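Local coordinates for protein putative thioesterase (Novosphingobium aromaticivorans, PDB 3CJY) that is a putative acyl-CoA thioesterase of the double hotdog kind that probably hydrolyses acyl-CoA thioesters and carries a bound calcium ion, at residues 144-156 and 162-174. Sequence-based numbering, arbitrary orientation.
Sequences RYLEGIEVREAGG and GRTRLWLRRKDGA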
loop_
_atom_site.group_PDB
_atom_site.type_symbol
_atom_site.label_atom_id
_atom_site.label_comp_id
_atom_site.label_asym_id
_atom_site.label_seq_id
_atom_site.Cartn_x
_atom_site.Cartn_y
_atom_site.Cartn_z
ATOM N N ARG A 144 19.313 -5.797 17.867
ATOM C CA ARG A 144 19.968 -6.926 17.201
ATOM C C ARG A 144 19.200 -7.674 16.149
ATOM O O ARG A 144 19.592 -8.771 15.759
ATOM C CB ARG A 144 20.408 -7.932 18.257
ATOM C CG ARG A 144 21.063 -7.263 19.479
ATOM C CD ARG A 144 21.702 -8.257 20.426
ATOM N NE ARG A 144 22.923 -8.793 19.842
ATOM N N TYR A 145 18.102 -7.096 15.699
ATOM C CA TYR A 145 17.323 -7.781 14.652
ATOM C C TYR A 145 18.186 -8.073 13.429
ATOM O O TYR A 145 18.195 -9.197 12.878
ATOM C CB TYR A 145 16.126 -6.931 14.198
ATOM C CG TYR A 145 15.523 -7.491 12.937
ATOM C CD1 TYR A 145 14.718 -8.628 12.966
ATOM C CD2 TYR A 145 15.789 -6.913 11.699
ATOM C CE1 TYR A 145 14.226 -9.190 11.801
ATOM C CE2 TYR A 145 15.269 -7.456 10.540
ATOM C CZ TYR A 145 14.503 -8.604 10.598
ATOM O OH TYR A 145 14.030 -9.151 9.450
ATOM N N LEU A 146 18.883 -7.057 12.956
ATOM C CA LEU A 146 19.647 -7.241 11.717
ATOM C C LEU A 146 20.713 -8.331 11.832
ATOM O O LEU A 146 21.128 -8.936 10.819
ATOM C CB LEU A 146 20.284 -5.936 11.203
ATOM C CG LEU A 146 19.356 -4.940 10.517
ATOM C CD1 LEU A 146 20.190 -3.705 10.104
ATOM C CD2 LEU A 146 18.610 -5.563 9.284
ATOM N N GLU A 147 21.206 -8.550 13.042
ATOM C CA GLU A 147 22.283 -9.556 13.253
ATOM C C GLU A 147 21.790 -10.937 12.885
ATOM O O GLU A 147 22.571 -11.842 12.578
ATOM C CB GLU A 147 22.785 -9.587 14.715
ATOM C CG GLU A 147 23.393 -8.306 15.193
ATOM C CD GLU A 147 23.819 -8.330 16.662
ATOM O OE1 GLU A 147 23.941 -9.429 17.252
ATOM O OE2 GLU A 147 24.018 -7.229 17.227
ATOM N N GLY A 148 20.480 -11.110 12.940
ATOM C CA GLY A 148 19.887 -12.406 12.657
ATOM C C GLY A 148 19.571 -12.648 11.188
ATOM O O GLY A 148 19.026 -13.682 10.843
ATOM N N ILE A 149 19.974 -11.726 10.330
ATOM C CA ILE A 149 19.687 -11.857 8.921
ATOM C C ILE A 149 20.971 -11.836 8.123
ATOM O O ILE A 149 21.832 -10.990 8.347
ATOM C CB ILE A 149 18.807 -10.673 8.419
ATOM C CG1 ILE A 149 17.560 -10.489 9.309
ATOM C CG2 ILE A 149 18.437 -10.890 6.961
ATOM C CD1 ILE A 149 16.638 -11.730 9.375
ATOM N N GLU A 150 21.109 -12.811 7.232
ATOM C CA GLU A 150 22.233 -12.856 6.316
ATOM C C GLU A 150 21.865 -12.037 5.062
ATOM O O GLU A 150 20.834 -12.287 4.423
ATOM C CB GLU A 150 22.617 -14.307 5.981
ATOM C CG GLU A 150 23.884 -14.395 5.120
ATOM C CD GLU A 150 24.324 -15.820 4.880
ATOM O OE1 GLU A 150 23.577 -16.767 5.273
ATOM O OE2 GLU A 150 25.406 -15.976 4.274
ATOM N N VAL A 151 22.682 -11.039 4.744
ATOM C CA VAL A 151 22.395 -10.127 3.623
ATOM C C VAL A 151 23.478 -10.105 2.589
ATOM O O VAL A 151 24.659 -9.927 2.910
ATOM C CB VAL A 151 22.172 -8.668 4.159
ATOM C CG1 VAL A 151 21.758 -7.702 3.080
ATOM C CG2 VAL A 151 21.158 -8.618 5.325
ATOM N N ARG A 152 23.082 -10.314 1.347
ATOM C CA ARG A 152 24.005 -10.228 0.246
ATOM C C ARG A 152 23.525 -9.225 -0.806
ATOM O O ARG A 152 22.325 -8.978 -0.975
ATOM C CB ARG A 152 24.191 -11.585 -0.375
ATOM C CG ARG A 152 24.791 -12.575 0.624
ATOM C CD ARG A 152 25.010 -13.932 -0.005
ATOM N NE ARG A 152 25.497 -14.898 0.998
ATOM C CZ ARG A 152 25.655 -16.183 0.744
ATOM N NH1 ARG A 152 25.447 -16.656 -0.467
ATOM N NH2 ARG A 152 26.036 -16.999 1.703
ATOM N N GLU A 153 24.490 -8.652 -1.513
ATOM C CA GLU A 153 24.190 -7.645 -2.558
ATOM C C GLU A 153 23.795 -8.325 -3.857
ATOM O O GLU A 153 24.613 -9.024 -4.453
ATOM C CB GLU A 153 25.412 -6.792 -2.862
ATOM C CG GLU A 153 25.985 -6.023 -1.720
ATOM C CD GLU A 153 25.139 -4.825 -1.283
ATOM O OE1 GLU A 153 24.175 -4.481 -2.011
ATOM O OE2 GLU A 153 25.464 -4.214 -0.219
ATOM N N ALA A 154 22.573 -8.083 -4.339
ATOM C CA ALA A 154 22.117 -8.726 -5.572
ATOM C C ALA A 154 22.054 -7.766 -6.765
ATOM O O ALA A 154 21.717 -8.179 -7.868
ATOM C CB ALA A 154 20.722 -9.352 -5.354
ATOM N N GLY A 155 22.386 -6.500 -6.548
ATOM C CA GLY A 155 22.153 -5.481 -7.569
ATOM C C GLY A 155 23.163 -5.333 -8.691
ATOM O O GLY A 155 22.875 -4.738 -9.764
ATOM N N GLY A 156 24.353 -5.873 -8.465
ATOM C CA GLY A 156 25.397 -5.784 -9.474
ATOM C C GLY A 156 25.963 -4.378 -9.550
ATOM O O GLY A 156 25.505 -3.461 -8.849
ATOM N N GLY A 162 17.709 4.482 -8.007
ATOM C CA GLY A 162 16.675 4.353 -6.989
ATOM C C GLY A 162 16.419 2.946 -6.487
ATOM O O GLY A 162 15.684 2.749 -5.555
ATOM N N ARG A 163 17.018 1.976 -7.150
ATOM C CA ARG A 163 16.854 0.576 -6.786
ATOM C C ARG A 163 17.925 0.010 -5.867
ATOM O O ARG A 163 19.103 0.384 -5.923
ATOM C CB ARG A 163 16.710 -0.309 -8.028
ATOM C CG ARG A 163 15.571 0.057 -8.985
ATOM C CD ARG A 163 15.446 -0.915 -10.095
ATOM N NE ARG A 163 14.335 -0.586 -10.992
ATOM C CZ ARG A 163 13.081 -1.019 -10.856
ATOM N NH1 ARG A 163 12.717 -1.777 -9.856
ATOM N NH2 ARG A 163 12.147 -0.654 -11.739
ATOM N N THR A 164 17.466 -0.927 -5.055
ATOM C CA THR A 164 18.314 -1.734 -4.152
ATOM C C THR A 164 17.771 -3.158 -4.190
ATOM O O THR A 164 16.569 -3.391 -3.970
ATOM C CB THR A 164 18.358 -1.178 -2.736
ATOM O OG1 THR A 164 19.014 0.105 -2.742
ATOM C CG2 THR A 164 19.076 -2.145 -1.778
ATOM N N ARG A 165 18.652 -4.091 -4.545
ATOM C CA ARG A 165 18.313 -5.524 -4.602
ATOM C C ARG A 165 19.241 -6.323 -3.705
ATOM O O ARG A 165 20.451 -6.313 -3.867
ATOM C CB ARG A 165 18.352 -6.036 -6.024
ATOM C CG ARG A 165 17.367 -5.373 -6.922
ATOM C CD ARG A 165 17.554 -5.648 -8.388
ATOM N NE ARG A 165 16.343 -5.282 -9.097
ATOM C CZ ARG A 165 16.299 -4.839 -10.335
ATOM N NH1 ARG A 165 17.426 -4.652 -10.996
ATOM N NH2 ARG A 165 15.132 -4.558 -10.886
ATOM N N LEU A 166 18.645 -6.907 -2.672
ATOM C CA LEU A 166 19.365 -7.694 -1.674
ATOM C C LEU A 166 18.827 -9.128 -1.592
ATOM O O LEU A 166 17.616 -9.347 -1.679
ATOM C CB LEU A 166 19.159 -7.031 -0.291
ATOM C CG LEU A 166 19.569 -5.581 -0.165
ATOM C CD1 LEU A 166 19.178 -5.126 1.274
ATOM C CD2 LEU A 166 21.024 -5.435 -0.345
ATOM N N TRP A 167 19.729 -10.082 -1.398
ATOM C CA TRP A 167 19.353 -11.425 -1.010
ATOM C C TRP A 167 19.337 -11.428 0.526
ATOM O O TRP A 167 20.313 -11.042 1.195
ATOM C CB TRP A 167 20.323 -12.497 -1.520
ATOM C CG TRP A 167 20.215 -12.836 -2.954
ATOM C CD1 TRP A 167 21.116 -12.540 -3.926
ATOM C CD2 TRP A 167 19.154 -13.542 -3.590
ATOM N NE1 TRP A 167 20.702 -13.045 -5.122
ATOM C CE2 TRP A 167 19.479 -13.633 -4.964
ATOM C CE3 TRP A 167 17.967 -14.091 -3.160
ATOM C CZ2 TRP A 167 18.657 -14.309 -5.885
ATOM C CZ3 TRP A 167 17.149 -14.745 -4.076
ATOM C CH2 TRP A 167 17.498 -14.852 -5.407
ATOM N N LEU A 168 18.234 -11.897 1.084
ATOM C CA LEU A 168 18.044 -11.968 2.532
ATOM C C LEU A 168 17.711 -13.373 2.979
ATOM O O LEU A 168 16.964 -14.068 2.340
ATOM C CB LEU A 168 16.888 -11.063 2.991
ATOM C CG LEU A 168 16.992 -9.594 2.601
ATOM C CD1 LEU A 168 15.665 -8.893 3.025
ATOM C CD2 LEU A 168 18.229 -8.922 3.182
ATOM N N ARG A 169 18.300 -13.784 4.087
ATOM C CA ARG A 169 18.017 -15.104 4.616
ATOM C C ARG A 169 18.069 -15.065 6.132
ATOM O O ARG A 169 19.079 -14.593 6.717
ATOM C CB ARG A 169 19.016 -16.133 4.097
ATOM C CG ARG A 169 18.632 -17.537 4.600
ATOM C CD ARG A 169 19.504 -18.616 4.041
ATOM N NE ARG A 169 20.924 -18.501 4.360
ATOM C CZ ARG A 169 21.836 -19.338 3.846
ATOM N NH1 ARG A 169 21.445 -20.316 3.040
ATOM N NH2 ARG A 169 23.136 -19.213 4.120
ATOM N N ARG A 170 16.998 -15.535 6.752
ATOM C CA ARG A 170 16.964 -15.667 8.225
ATOM C C ARG A 170 17.949 -16.736 8.668
ATOM O O ARG A 170 17.916 -17.902 8.197
ATOM C CB ARG A 170 15.574 -16.000 8.754
ATOM C CG ARG A 170 14.655 -14.800 8.740
ATOM C CD ARG A 170 13.295 -15.125 9.077
ATOM N NE ARG A 170 13.212 -15.594 10.430
ATOM C CZ ARG A 170 12.092 -15.533 11.143
ATOM N NH1 ARG A 170 11.000 -14.987 10.619
ATOM N NH2 ARG A 170 12.081 -15.975 12.389
ATOM N N LYS A 171 18.822 -16.353 9.588
ATOM C CA LYS A 171 19.806 -17.293 10.110
ATOM C C LYS A 171 19.145 -18.410 10.919
ATOM O O LYS A 171 19.735 -19.463 11.110
ATOM C CB LYS A 171 20.876 -16.564 10.942
ATOM C CG LYS A 171 21.828 -15.676 10.060
ATOM C CD LYS A 171 22.862 -14.911 10.896
ATOM C CE LYS A 171 23.530 -13.804 10.112
ATOM N NZ LYS A 171 24.574 -13.134 10.971
ATOM N N ASP A 172 17.945 -18.153 11.410
ATOM C CA ASP A 172 17.229 -19.137 12.219
ATOM C C ASP A 172 16.460 -20.182 11.398
ATOM O O ASP A 172 15.787 -21.061 11.948
ATOM C CB ASP A 172 16.327 -18.464 13.255
ATOM C CG ASP A 172 15.172 -17.733 12.645
ATOM O OD1 ASP A 172 14.959 -17.805 11.414
ATOM O OD2 ASP A 172 14.474 -17.064 13.428
ATOM N N GLY A 173 16.591 -20.087 10.078
ATOM C CA GLY A 173 16.006 -21.059 9.140
ATOM C C GLY A 173 14.490 -21.127 9.064
ATOM O O GLY A 173 13.947 -22.117 8.552
ATOM N N ALA A 174 13.794 -20.104 9.581
ATOM C CA ALA A 174 12.339 -20.068 9.514
ATOM C C ALA A 174 11.844 -20.055 8.066
ATOM O O ALA A 174 12.530 -19.572 7.171
ATOM C CB ALA A 174 11.755 -18.864 10.259
HETATM O O HOH W 1 17.087 -15.238 12.078
HETATM O O HOH W 2 21.400 -17.657 6.783
HETATM O O HOH W 3 20.181 -5.041 -10.586
#
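Glu150 and Arg169 lie side by side on one face of the two-stranded pairing, joined by a salt bridge in which NH2 of Arg169 donates a 2.7 Å hydrogen bond to OE1 of Glu150, with a weak second one from NE. OE1 sits near the guanidinium plane, at its edge, yet the carboxylate and guanidinium planes are turned 50° apart. A bend at chi3 (60°) brings the Arg169 guanidinium back to the carboxylate, and a water joins OE1 to NE. Arg152 NH2 completes the salt-bridge network, meeting OE2 of Glu150 from above the carboxylate plane at 2.8 Å; its NH1 has a second acid, Asp128. A lysine in place of Glu150 would probably leave Arg169 without this acid and set a third positive charge beside two guanidinium groups whose NH2 atoms are 4.4 Å apart. On the opposite face, Leu168 CD2 packs against both methyls of Val151, 3.6 Å from CG2, while Ile149 CD1 rests on Arg170 CG. Strands 149-153 and 163-170 form an antiparallel beta hairpin in the C-terminal hotdog domain, where 163-170 also pairs with strand 220-230; Phe184 of helix 178-185 touches Leu168. Paired backbone hydrogen bonds link Glu150 with Arg169 and Arg152 with Trp167. At one end, Ala154 N donates to Arg165 O and Ala154 CB touches Trp167 CD1 at 3.5 Å; the indole NE1 donates to Pro125 O. At the other, Lys171 N donates to Gly148 O and its extended side chain brings NZ to hydrogen-bond Glu147 O (2.9 Å). Beyond it, Arg170 grips the Asp172 carboxylate side-on, NE to OD1 and NH2 to OD2; OD1 also accepts from Ala174 N in an Asx turn.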